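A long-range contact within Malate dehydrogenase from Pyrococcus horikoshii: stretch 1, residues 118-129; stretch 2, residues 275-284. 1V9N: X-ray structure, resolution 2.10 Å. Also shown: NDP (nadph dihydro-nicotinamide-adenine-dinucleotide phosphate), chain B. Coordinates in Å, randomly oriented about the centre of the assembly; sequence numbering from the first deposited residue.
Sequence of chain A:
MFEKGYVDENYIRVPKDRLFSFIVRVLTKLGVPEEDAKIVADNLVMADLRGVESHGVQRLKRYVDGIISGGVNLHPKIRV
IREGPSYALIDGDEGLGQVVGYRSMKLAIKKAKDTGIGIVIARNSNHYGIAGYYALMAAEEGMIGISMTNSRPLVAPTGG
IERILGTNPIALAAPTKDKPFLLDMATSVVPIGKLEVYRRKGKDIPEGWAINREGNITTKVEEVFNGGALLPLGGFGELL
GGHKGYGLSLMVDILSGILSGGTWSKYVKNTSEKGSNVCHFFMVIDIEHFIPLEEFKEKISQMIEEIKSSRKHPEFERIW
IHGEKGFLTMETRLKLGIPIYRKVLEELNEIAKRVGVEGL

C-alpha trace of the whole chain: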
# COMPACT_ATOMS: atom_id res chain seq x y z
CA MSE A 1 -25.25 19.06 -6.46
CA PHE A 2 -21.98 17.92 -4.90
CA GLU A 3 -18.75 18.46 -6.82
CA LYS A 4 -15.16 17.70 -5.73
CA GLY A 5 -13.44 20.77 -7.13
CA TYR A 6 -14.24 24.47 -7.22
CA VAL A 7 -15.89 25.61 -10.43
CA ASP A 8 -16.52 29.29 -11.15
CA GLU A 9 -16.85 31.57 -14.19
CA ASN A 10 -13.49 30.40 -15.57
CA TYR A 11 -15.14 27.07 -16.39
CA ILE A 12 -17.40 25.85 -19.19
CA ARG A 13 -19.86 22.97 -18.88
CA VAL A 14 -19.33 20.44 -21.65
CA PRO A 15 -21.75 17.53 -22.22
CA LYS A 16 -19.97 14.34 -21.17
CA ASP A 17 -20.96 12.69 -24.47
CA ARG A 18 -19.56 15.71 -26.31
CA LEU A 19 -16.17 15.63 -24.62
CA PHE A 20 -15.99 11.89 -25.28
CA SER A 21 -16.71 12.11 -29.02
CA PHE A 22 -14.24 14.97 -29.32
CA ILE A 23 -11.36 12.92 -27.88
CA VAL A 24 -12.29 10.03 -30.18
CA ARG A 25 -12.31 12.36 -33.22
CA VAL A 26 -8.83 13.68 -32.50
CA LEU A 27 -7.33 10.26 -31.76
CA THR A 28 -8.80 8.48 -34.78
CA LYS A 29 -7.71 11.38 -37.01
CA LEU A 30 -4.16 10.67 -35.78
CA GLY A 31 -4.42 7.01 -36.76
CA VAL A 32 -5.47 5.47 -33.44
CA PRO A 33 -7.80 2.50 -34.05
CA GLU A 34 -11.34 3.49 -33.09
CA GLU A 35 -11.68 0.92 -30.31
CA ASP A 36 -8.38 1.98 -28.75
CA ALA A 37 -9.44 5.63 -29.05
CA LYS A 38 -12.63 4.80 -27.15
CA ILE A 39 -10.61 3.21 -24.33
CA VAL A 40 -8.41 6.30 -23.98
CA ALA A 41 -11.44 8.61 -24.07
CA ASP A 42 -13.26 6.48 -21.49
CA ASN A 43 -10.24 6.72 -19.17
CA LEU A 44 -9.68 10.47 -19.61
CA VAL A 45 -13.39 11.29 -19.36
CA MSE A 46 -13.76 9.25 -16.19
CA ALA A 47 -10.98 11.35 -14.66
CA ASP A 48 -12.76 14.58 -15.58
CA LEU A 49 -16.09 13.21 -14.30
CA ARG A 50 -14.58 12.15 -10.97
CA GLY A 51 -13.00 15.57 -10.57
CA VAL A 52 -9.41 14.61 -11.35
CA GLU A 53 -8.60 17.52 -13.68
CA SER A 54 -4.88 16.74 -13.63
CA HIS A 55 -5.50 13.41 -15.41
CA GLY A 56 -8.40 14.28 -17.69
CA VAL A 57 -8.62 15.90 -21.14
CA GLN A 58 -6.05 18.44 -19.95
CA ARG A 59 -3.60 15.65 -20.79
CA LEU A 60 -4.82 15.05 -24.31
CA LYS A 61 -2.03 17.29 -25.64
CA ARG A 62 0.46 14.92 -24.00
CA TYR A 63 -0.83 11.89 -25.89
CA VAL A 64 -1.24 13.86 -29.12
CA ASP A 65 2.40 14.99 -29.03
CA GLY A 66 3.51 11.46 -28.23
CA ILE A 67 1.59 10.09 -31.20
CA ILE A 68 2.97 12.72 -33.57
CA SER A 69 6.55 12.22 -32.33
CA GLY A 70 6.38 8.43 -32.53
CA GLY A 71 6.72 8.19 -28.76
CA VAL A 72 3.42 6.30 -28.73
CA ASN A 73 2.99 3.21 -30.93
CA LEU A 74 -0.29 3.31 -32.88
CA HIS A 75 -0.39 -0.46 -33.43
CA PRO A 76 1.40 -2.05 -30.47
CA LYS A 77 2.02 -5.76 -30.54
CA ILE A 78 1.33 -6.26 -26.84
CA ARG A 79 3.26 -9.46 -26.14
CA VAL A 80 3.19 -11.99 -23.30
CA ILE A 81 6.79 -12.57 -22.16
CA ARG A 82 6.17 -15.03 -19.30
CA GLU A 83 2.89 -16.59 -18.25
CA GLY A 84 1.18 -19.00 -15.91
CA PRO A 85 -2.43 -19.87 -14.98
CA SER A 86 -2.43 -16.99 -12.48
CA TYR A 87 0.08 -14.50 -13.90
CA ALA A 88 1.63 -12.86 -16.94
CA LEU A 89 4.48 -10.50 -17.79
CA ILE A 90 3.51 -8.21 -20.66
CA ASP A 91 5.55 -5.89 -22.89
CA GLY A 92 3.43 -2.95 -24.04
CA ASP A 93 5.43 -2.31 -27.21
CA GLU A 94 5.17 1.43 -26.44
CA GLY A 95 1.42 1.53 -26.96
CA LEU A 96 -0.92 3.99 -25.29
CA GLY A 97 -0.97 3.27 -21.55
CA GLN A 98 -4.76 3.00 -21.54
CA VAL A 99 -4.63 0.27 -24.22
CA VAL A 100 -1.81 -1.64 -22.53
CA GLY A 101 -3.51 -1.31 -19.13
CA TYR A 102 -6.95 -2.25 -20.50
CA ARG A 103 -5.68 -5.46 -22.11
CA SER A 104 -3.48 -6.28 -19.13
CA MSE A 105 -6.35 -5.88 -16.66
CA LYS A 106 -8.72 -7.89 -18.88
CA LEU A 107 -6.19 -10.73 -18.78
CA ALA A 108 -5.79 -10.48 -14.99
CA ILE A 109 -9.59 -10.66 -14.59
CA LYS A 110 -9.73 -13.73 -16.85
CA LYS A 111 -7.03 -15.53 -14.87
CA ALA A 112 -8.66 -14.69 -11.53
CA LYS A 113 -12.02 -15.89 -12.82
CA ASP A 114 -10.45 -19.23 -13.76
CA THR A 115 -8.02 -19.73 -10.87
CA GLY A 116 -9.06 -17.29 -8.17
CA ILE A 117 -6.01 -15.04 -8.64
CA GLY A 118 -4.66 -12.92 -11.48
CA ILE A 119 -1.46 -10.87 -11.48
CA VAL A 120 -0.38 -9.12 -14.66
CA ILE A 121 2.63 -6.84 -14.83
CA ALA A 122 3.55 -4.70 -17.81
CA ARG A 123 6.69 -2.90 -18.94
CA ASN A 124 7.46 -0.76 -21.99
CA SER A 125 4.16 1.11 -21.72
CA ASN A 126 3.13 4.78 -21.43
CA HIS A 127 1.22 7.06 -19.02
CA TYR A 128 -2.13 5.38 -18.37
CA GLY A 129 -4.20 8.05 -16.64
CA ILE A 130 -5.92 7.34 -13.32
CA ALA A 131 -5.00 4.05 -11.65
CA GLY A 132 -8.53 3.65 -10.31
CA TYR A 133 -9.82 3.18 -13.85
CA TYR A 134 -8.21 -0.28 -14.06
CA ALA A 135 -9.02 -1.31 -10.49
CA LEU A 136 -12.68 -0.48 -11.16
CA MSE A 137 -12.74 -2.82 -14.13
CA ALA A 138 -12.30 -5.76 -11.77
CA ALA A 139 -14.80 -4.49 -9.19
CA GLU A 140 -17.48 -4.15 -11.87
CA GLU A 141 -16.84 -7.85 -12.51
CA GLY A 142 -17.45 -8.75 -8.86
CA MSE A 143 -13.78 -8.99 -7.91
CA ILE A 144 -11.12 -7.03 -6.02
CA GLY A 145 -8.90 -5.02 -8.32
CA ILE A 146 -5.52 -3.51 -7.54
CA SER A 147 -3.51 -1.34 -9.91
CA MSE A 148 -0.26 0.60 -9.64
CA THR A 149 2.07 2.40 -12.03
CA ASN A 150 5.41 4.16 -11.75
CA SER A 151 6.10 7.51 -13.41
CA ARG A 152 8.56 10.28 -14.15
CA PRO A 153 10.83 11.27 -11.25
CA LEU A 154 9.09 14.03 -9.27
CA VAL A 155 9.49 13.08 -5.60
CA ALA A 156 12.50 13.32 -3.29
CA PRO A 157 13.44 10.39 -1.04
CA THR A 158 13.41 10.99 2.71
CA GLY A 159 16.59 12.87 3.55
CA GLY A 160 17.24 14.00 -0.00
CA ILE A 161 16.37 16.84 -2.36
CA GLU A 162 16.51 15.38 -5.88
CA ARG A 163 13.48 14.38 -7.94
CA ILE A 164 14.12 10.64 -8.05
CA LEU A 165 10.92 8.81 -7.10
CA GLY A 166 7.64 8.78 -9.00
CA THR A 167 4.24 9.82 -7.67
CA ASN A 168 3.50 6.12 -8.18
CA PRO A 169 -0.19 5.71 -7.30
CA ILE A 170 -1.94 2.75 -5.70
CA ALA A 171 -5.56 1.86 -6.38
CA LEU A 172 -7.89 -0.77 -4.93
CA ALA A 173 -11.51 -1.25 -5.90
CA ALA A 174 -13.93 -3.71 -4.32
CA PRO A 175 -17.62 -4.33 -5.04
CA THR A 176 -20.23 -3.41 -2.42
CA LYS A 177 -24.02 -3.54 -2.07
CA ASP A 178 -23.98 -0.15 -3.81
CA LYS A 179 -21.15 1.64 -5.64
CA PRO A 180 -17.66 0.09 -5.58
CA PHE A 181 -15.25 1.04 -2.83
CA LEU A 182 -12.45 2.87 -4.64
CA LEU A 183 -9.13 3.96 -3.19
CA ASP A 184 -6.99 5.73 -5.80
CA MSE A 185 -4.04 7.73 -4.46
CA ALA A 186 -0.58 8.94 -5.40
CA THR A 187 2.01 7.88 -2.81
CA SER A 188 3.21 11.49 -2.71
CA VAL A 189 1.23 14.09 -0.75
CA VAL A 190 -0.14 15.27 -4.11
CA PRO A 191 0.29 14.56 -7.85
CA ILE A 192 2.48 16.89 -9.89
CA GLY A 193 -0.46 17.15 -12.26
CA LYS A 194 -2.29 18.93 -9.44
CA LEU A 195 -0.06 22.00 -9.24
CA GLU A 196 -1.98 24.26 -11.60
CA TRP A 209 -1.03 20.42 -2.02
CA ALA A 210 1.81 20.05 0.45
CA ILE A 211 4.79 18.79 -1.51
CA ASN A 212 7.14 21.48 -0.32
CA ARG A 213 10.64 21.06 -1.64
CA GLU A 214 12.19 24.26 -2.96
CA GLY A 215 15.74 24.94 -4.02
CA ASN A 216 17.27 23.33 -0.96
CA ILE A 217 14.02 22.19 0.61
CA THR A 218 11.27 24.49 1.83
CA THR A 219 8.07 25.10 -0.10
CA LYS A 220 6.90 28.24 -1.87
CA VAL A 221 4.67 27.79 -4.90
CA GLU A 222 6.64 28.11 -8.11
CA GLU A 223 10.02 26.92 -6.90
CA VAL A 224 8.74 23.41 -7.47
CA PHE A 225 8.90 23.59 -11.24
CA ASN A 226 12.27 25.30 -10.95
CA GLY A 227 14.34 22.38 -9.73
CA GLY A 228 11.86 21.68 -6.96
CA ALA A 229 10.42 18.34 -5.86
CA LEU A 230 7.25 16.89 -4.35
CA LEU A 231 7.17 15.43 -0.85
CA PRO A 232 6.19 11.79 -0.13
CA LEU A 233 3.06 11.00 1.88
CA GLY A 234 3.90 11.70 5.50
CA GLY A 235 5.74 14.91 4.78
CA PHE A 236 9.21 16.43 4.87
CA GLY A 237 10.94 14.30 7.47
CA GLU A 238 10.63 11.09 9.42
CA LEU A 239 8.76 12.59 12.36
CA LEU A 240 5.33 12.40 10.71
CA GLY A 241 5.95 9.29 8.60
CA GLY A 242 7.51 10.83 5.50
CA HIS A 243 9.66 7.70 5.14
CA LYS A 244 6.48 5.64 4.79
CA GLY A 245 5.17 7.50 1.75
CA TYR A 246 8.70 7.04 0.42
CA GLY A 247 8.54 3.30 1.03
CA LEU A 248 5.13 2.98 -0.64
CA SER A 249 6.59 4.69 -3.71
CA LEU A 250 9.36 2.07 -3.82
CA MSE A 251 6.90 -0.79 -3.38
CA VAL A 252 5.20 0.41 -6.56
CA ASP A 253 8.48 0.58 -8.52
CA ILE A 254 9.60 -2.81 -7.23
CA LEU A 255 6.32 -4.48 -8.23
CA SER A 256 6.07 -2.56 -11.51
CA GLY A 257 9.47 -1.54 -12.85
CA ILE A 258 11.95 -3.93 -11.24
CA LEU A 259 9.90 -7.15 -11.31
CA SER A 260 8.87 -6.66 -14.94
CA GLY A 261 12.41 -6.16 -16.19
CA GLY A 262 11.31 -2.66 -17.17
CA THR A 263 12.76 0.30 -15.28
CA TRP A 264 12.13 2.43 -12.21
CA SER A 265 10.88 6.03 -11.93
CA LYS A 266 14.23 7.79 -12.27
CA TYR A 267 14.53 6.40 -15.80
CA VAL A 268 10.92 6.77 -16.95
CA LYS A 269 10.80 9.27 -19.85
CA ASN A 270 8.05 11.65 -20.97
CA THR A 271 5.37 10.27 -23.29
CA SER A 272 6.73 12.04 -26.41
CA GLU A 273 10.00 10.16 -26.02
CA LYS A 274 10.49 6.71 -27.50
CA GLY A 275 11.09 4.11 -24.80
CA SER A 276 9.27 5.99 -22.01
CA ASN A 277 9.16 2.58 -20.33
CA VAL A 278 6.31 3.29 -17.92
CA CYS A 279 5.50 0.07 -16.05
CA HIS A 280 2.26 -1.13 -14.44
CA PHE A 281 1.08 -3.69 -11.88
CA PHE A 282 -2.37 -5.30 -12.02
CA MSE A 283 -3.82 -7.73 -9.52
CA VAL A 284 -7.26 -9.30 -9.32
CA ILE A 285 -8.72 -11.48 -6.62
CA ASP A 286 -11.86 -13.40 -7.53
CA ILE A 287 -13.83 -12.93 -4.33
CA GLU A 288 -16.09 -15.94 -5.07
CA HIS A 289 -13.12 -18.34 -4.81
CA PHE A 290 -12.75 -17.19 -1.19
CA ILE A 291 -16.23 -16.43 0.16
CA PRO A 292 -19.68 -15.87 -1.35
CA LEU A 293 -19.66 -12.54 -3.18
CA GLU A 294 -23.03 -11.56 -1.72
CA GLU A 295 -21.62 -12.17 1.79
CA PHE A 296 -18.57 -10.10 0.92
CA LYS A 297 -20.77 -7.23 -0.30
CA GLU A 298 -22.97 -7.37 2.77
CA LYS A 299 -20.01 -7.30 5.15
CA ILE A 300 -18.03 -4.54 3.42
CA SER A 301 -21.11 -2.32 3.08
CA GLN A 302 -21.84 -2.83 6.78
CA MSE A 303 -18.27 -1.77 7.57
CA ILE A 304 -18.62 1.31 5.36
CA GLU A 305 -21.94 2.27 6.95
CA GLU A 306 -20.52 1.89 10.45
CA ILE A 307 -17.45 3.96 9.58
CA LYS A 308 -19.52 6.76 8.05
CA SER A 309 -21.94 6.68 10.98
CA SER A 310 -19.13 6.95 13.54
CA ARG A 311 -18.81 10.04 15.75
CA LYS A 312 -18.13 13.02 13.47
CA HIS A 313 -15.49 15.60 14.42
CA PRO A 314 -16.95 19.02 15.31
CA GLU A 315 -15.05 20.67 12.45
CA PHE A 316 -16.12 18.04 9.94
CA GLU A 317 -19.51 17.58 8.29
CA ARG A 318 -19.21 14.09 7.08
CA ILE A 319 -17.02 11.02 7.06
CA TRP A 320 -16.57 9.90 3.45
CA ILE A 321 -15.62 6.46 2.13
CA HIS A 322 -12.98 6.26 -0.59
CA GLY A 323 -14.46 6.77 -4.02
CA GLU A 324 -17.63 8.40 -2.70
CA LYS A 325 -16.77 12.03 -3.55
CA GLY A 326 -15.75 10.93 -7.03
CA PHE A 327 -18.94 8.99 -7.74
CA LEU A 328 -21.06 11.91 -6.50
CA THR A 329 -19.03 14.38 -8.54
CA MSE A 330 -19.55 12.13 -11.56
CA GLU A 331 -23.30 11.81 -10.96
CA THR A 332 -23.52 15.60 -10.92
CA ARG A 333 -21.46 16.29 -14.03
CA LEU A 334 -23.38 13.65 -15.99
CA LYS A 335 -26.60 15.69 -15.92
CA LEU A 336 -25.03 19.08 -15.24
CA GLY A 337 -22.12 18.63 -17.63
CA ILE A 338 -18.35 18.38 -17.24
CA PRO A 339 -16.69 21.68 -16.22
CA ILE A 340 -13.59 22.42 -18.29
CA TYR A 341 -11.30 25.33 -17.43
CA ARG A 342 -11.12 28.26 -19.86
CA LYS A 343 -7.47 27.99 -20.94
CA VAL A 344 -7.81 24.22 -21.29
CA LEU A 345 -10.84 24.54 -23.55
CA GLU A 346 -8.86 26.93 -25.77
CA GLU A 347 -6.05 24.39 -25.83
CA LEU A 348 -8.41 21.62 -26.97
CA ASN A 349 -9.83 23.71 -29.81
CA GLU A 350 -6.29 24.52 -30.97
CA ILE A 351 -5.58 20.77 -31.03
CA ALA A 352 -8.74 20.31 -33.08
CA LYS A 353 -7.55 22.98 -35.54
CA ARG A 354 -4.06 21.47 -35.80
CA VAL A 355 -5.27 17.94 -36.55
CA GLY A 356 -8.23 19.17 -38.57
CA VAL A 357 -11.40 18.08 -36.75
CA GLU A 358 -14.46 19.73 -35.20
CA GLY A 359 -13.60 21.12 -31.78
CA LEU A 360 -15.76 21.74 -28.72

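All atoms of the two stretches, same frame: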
# COMPACT_ATOMS: atom_id res chain seq x y z
N GLY A 118 -5.21 -13.39 -10.22
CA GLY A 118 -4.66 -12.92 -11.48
C GLY A 118 -3.72 -11.75 -11.28
O GLY A 118 -4.14 -10.69 -10.81
N ILE A 119 -2.45 -11.93 -11.62
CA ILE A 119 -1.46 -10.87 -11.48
C ILE A 119 -0.77 -10.63 -12.82
O ILE A 119 -0.07 -11.50 -13.34
CB ILE A 119 -0.39 -11.21 -10.41
CG1 ILE A 119 -1.03 -11.20 -9.02
CG2 ILE A 119 0.78 -10.22 -10.48
CD1 ILE A 119 -0.10 -11.63 -7.90
N VAL A 120 -0.99 -9.45 -13.38
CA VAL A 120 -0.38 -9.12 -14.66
C VAL A 120 0.47 -7.88 -14.47
O VAL A 120 0.02 -6.89 -13.90
CB VAL A 120 -1.43 -8.88 -15.77
CG1 VAL A 120 -0.74 -8.48 -17.06
CG2 VAL A 120 -2.26 -10.14 -16.00
N ILE A 121 1.71 -7.96 -14.93
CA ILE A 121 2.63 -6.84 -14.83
C ILE A 121 3.07 -6.46 -16.24
O ILE A 121 3.30 -7.33 -17.09
CB ILE A 121 3.82 -7.21 -13.95
CG1 ILE A 121 3.31 -7.56 -12.55
CG2 ILE A 121 4.81 -6.07 -13.89
CD1 ILE A 121 4.35 -8.05 -11.60
N ALA A 122 3.17 -5.16 -16.49
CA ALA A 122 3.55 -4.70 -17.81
C ALA A 122 4.71 -3.72 -17.79
O ALA A 122 4.84 -2.91 -16.88
CB ALA A 122 2.33 -4.07 -18.50
N ARG A 123 5.56 -3.82 -18.80
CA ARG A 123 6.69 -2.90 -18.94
C ARG A 123 6.57 -2.34 -20.35
O ARG A 123 5.71 -2.77 -21.13
CB ARG A 123 8.02 -3.64 -18.80
CG ARG A 123 8.33 -4.57 -19.97
CD ARG A 123 9.63 -5.31 -19.76
NE ARG A 123 9.95 -6.18 -20.89
CZ ARG A 123 10.58 -7.35 -20.77
NH1 ARG A 123 10.96 -7.77 -19.57
NH2 ARG A 123 10.85 -8.08 -21.84
N ASN A 124 7.43 -1.39 -20.67
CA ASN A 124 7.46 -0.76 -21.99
C ASN A 124 6.10 -0.22 -22.40
O ASN A 124 5.64 -0.43 -23.53
CB ASN A 124 7.99 -1.76 -23.03
CG ASN A 124 8.39 -1.08 -24.33
OD1 ASN A 124 8.68 0.12 -24.35
ND2 ASN A 124 8.42 -1.84 -25.42
N SER A 125 5.47 0.50 -21.48
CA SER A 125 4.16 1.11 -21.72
C SER A 125 4.29 2.64 -21.65
O SER A 125 5.39 3.18 -21.72
CB SER A 125 3.16 0.60 -20.68
OG SER A 125 1.86 1.10 -20.91
N ASN A 126 3.16 3.32 -21.50
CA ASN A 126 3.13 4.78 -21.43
C ASN A 126 2.16 5.22 -20.33
O ASN A 126 1.48 4.39 -19.74
CB ASN A 126 2.69 5.36 -22.79
CG ASN A 126 3.86 5.55 -23.74
OD1 ASN A 126 4.72 6.40 -23.51
ND2 ASN A 126 3.90 4.75 -24.81
N HIS A 127 2.11 6.52 -20.06
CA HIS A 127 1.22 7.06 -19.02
C HIS A 127 -0.20 6.54 -19.23
O HIS A 127 -0.75 6.69 -20.31
CB HIS A 127 1.25 8.59 -19.07
CG HIS A 127 0.37 9.25 -18.05
ND1 HIS A 127 -0.92 9.63 -18.32
CD2 HIS A 127 0.62 9.63 -16.78
CE1 HIS A 127 -1.44 10.21 -17.25
NE2 HIS A 127 -0.52 10.22 -16.30
N TYR A 128 -0.78 5.93 -18.20
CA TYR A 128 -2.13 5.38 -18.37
C TYR A 128 -3.29 6.07 -17.65
O TYR A 128 -4.34 5.47 -17.45
CB TYR A 128 -2.13 3.87 -18.05
CG TYR A 128 -2.08 3.43 -16.59
CD1 TYR A 128 -2.21 4.34 -15.53
CD2 TYR A 128 -1.98 2.07 -16.27
CE1 TYR A 128 -2.26 3.90 -14.20
CE2 TYR A 128 -2.03 1.62 -14.95
CZ TYR A 128 -2.18 2.54 -13.91
OH TYR A 128 -2.28 2.08 -12.61
N GLY A 129 -3.12 7.34 -17.30
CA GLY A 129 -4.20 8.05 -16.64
C GLY A 129 -4.40 7.65 -15.19
O GLY A 129 -3.44 7.31 -14.50
N GLY A 275 10.58 4.82 -25.96
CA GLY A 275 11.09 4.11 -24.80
C GLY A 275 10.80 4.78 -23.46
O GLY A 275 11.65 4.78 -22.58
N SER A 276 9.61 5.35 -23.29
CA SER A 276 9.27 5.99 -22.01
C SER A 276 9.43 4.95 -20.90
O SER A 276 9.86 5.27 -19.79
CB SER A 276 7.84 6.52 -22.02
OG SER A 276 7.68 7.53 -23.00
N ASN A 277 9.07 3.72 -21.23
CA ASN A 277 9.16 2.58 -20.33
C ASN A 277 8.39 2.74 -19.01
O ASN A 277 8.92 2.48 -17.93
CB ASN A 277 10.64 2.27 -20.06
CG ASN A 277 10.89 0.78 -19.83
OD1 ASN A 277 10.00 -0.05 -20.03
ND2 ASN A 277 12.11 0.44 -19.43
N VAL A 278 7.14 3.18 -19.11
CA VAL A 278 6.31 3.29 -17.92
C VAL A 278 5.90 1.84 -17.65
O VAL A 278 5.63 1.09 -18.60
CB VAL A 278 5.04 4.13 -18.17
CG1 VAL A 278 4.17 4.13 -16.92
CG2 VAL A 278 5.42 5.56 -18.54
N CYS A 279 5.87 1.44 -16.39
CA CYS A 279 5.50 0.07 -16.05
C CYS A 279 4.28 0.05 -15.14
O CYS A 279 4.06 0.97 -14.36
CB CYS A 279 6.68 -0.64 -15.38
SG CYS A 279 8.18 -0.75 -16.45
N HIS A 280 3.48 -1.01 -15.25
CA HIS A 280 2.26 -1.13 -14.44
C HIS A 280 2.17 -2.47 -13.72
O HIS A 280 2.81 -3.45 -14.10
CB HIS A 280 1.01 -0.99 -15.32
CG HIS A 280 1.10 0.06 -16.38
ND1 HIS A 280 1.46 1.37 -16.11
CD2 HIS A 280 0.83 0.01 -17.70
CE1 HIS A 280 1.41 2.07 -17.23
NE2 HIS A 280 1.03 1.27 -18.21
N PHE A 281 1.33 -2.49 -12.68
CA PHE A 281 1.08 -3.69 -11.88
C PHE A 281 -0.43 -3.84 -11.79
O PHE A 281 -1.14 -2.89 -11.47
CB PHE A 281 1.66 -3.52 -10.47
CG PHE A 281 1.34 -4.67 -9.54
CD1 PHE A 281 2.13 -5.81 -9.51
CD2 PHE A 281 0.22 -4.61 -8.70
CE1 PHE A 281 1.83 -6.88 -8.66
CE2 PHE A 281 -0.09 -5.67 -7.85
CZ PHE A 281 0.72 -6.81 -7.83
N PHE A 282 -0.94 -5.03 -12.09
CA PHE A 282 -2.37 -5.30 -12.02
C PHE A 282 -2.58 -6.58 -11.24
O PHE A 282 -1.89 -7.59 -11.46
CB PHE A 282 -2.97 -5.46 -13.43
CG PHE A 282 -2.70 -4.28 -14.33
CD1 PHE A 282 -3.47 -3.12 -14.24
CD2 PHE A 282 -1.66 -4.33 -15.26
CE1 PHE A 282 -3.20 -2.02 -15.05
CE2 PHE A 282 -1.38 -3.23 -16.08
CZ PHE A 282 -2.16 -2.08 -15.97
N MSE A 283 -3.53 -6.56 -10.32
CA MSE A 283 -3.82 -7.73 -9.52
C MSE A 283 -5.32 -7.85 -9.28
O MSE A 283 -5.98 -6.88 -8.90
CB MSE A 283 -3.10 -7.66 -8.18
CG MSE A 283 -3.33 -8.86 -7.30
SE MSE A 283 -2.44 -8.62 -5.62
CE MSE A 283 -3.92 -8.97 -4.42
N VAL A 284 -5.84 -9.05 -9.51
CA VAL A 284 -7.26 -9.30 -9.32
C VAL A 284 -7.46 -10.50 -8.43
O VAL A 284 -6.77 -11.51 -8.56
CB VAL A 284 -7.96 -9.57 -10.68
CG1 VAL A 284 -9.45 -9.82 -10.46
CG2 VAL A 284 -7.74 -8.41 -11.62
PA NDP B . -6.85 12.35 -3.72
O1A NDP B . -7.72 13.15 -4.55
O2A NDP B . -6.15 12.89 -2.50
O5B NDP B . -7.71 11.02 -3.29
C5B NDP B . -7.13 9.98 -2.47
C4B NDP B . -8.22 8.91 -2.33
O4B NDP B . -8.89 9.24 -1.09
C3B NDP B . -9.30 8.83 -3.37
O3B NDP B . -9.62 7.42 -3.58
C2B NDP B . -10.47 9.57 -2.84
O2B NDP B . -11.77 9.22 -3.35
C1B NDP B . -10.28 9.38 -1.37
N9A NDP B . -10.73 10.51 -0.52
C8A NDP B . -10.63 11.91 -0.75
N7A NDP B . -11.13 12.60 0.26
C5A NDP B . -11.55 11.68 1.18
C6A NDP B . -12.16 11.76 2.47
N6A NDP B . -12.42 12.95 3.02
N1A NDP B . -12.47 10.60 3.15
C2A NDP B . -12.20 9.37 2.60
N3A NDP B . -11.63 9.20 1.39
C4A NDP B . -11.32 10.40 0.72
O3 NDP B . -5.74 11.59 -4.53
PN NDP B . -4.46 11.94 -5.41
O1N NDP B . -3.34 11.30 -4.72
O2N NDP B . -4.49 13.44 -5.46
O5D NDP B . -4.85 11.25 -6.79
C5D NDP B . -4.65 11.90 -8.07
C4D NDP B . -5.12 10.96 -9.25
O4D NDP B . -4.05 10.91 -10.17
C3D NDP B . -5.43 9.48 -8.89
O3D NDP B . -6.61 9.09 -9.60
C2D NDP B . -4.19 8.71 -9.29
O2D NDP B . -4.49 7.37 -9.62
C1D NDP B . -3.66 9.56 -10.47
N1N NDP B . -2.18 9.53 -10.64
C2N NDP B . -1.70 8.93 -11.84
C3N NDP B . -0.26 8.90 -12.02
C7N NDP B . 0.30 8.31 -13.24
O7N NDP B . 1.52 8.25 -13.47
N7N NDP B . -0.52 7.79 -14.19
C4N NDP B . 0.57 9.46 -11.00
C5N NDP B . 0.08 10.03 -9.83
C6N NDP B . -1.31 10.07 -9.65
P2B NDP B . -12.57 9.99 -4.43
O1X NDP B . -13.94 9.96 -3.89
O2X NDP B . -12.48 9.28 -5.74
O3X NDP B . -12.03 11.42 -4.54
O HOH W 1 7.55 2.55 -23.46

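Two strands more than 150 residues apart in sequence, 118-123 and 278-284, lie side by side and run antiparallel, their directions 171° apart. The pairing follows the alternation expected of such a ladder. Gly-118, Val-120 and Ala-122 each exchange two backbone hydrogen bonds with Val-284, Phe-282 and His-280; for the first pair, Val-284 N to Gly-118 O is 2.7 Å and Gly-118 N to Val-284 O is 3.0 Å. Between them, Ile-119 faces Met-283 and Ile-121 faces Phe-281 without such bonds, and the CA of Ile-119 approaches Phe-282 O at 3.3 Å in a CA-H...O contact.

Past Ala-122 the register slips by one in a beta bulge, where stretch 1 turns a corner at Asn-124. A side chain helps bridge the irregularity: Asn-277 OD1 accepts a hydrogen bond from Asn-124 N at 3.0 Å. Pairing then resumes, with Ser-125 N to Val-278 O at 2.9 Å and Val-278 N to Ser-125 O at 3.1 Å. A water accepts from Asn-277 N at 2.9 Å and lies within hydrogen-bonding distance, 2.8 Å, of both Asn-124 OD1 and Ser-125 O.

The regular ladder sorts its side chains by face. Ile-119, Ile-121, Phe-281 and Met-283 share an apolar one: Ile-121 CG1 lies 3.7 Å from Phe-281 CD1, and Ile-119 CG1 the same distance from Met-283 CG, a selenomethionine.

Val-120, Ala-122, His-280 and Phe-282 occupy the other face. There His-280, with the largest area covered by the partner stretch, is held through both edge and face. Its NE2 hydrogen-bonds Ser-125 OG at 2.8 Å, while Tyr-128 covers one face of the imidazole in an offset stack, centroids 4.3 Å apart. Tyr-128 also reaches Phe-282, CE2 to CE1 at 3.8 Å, so the loop beyond the bulge packs back onto the strand. Just beyond, Gly-129 O accepts a 3.0 Å hydrogen bond from N7N of NDP.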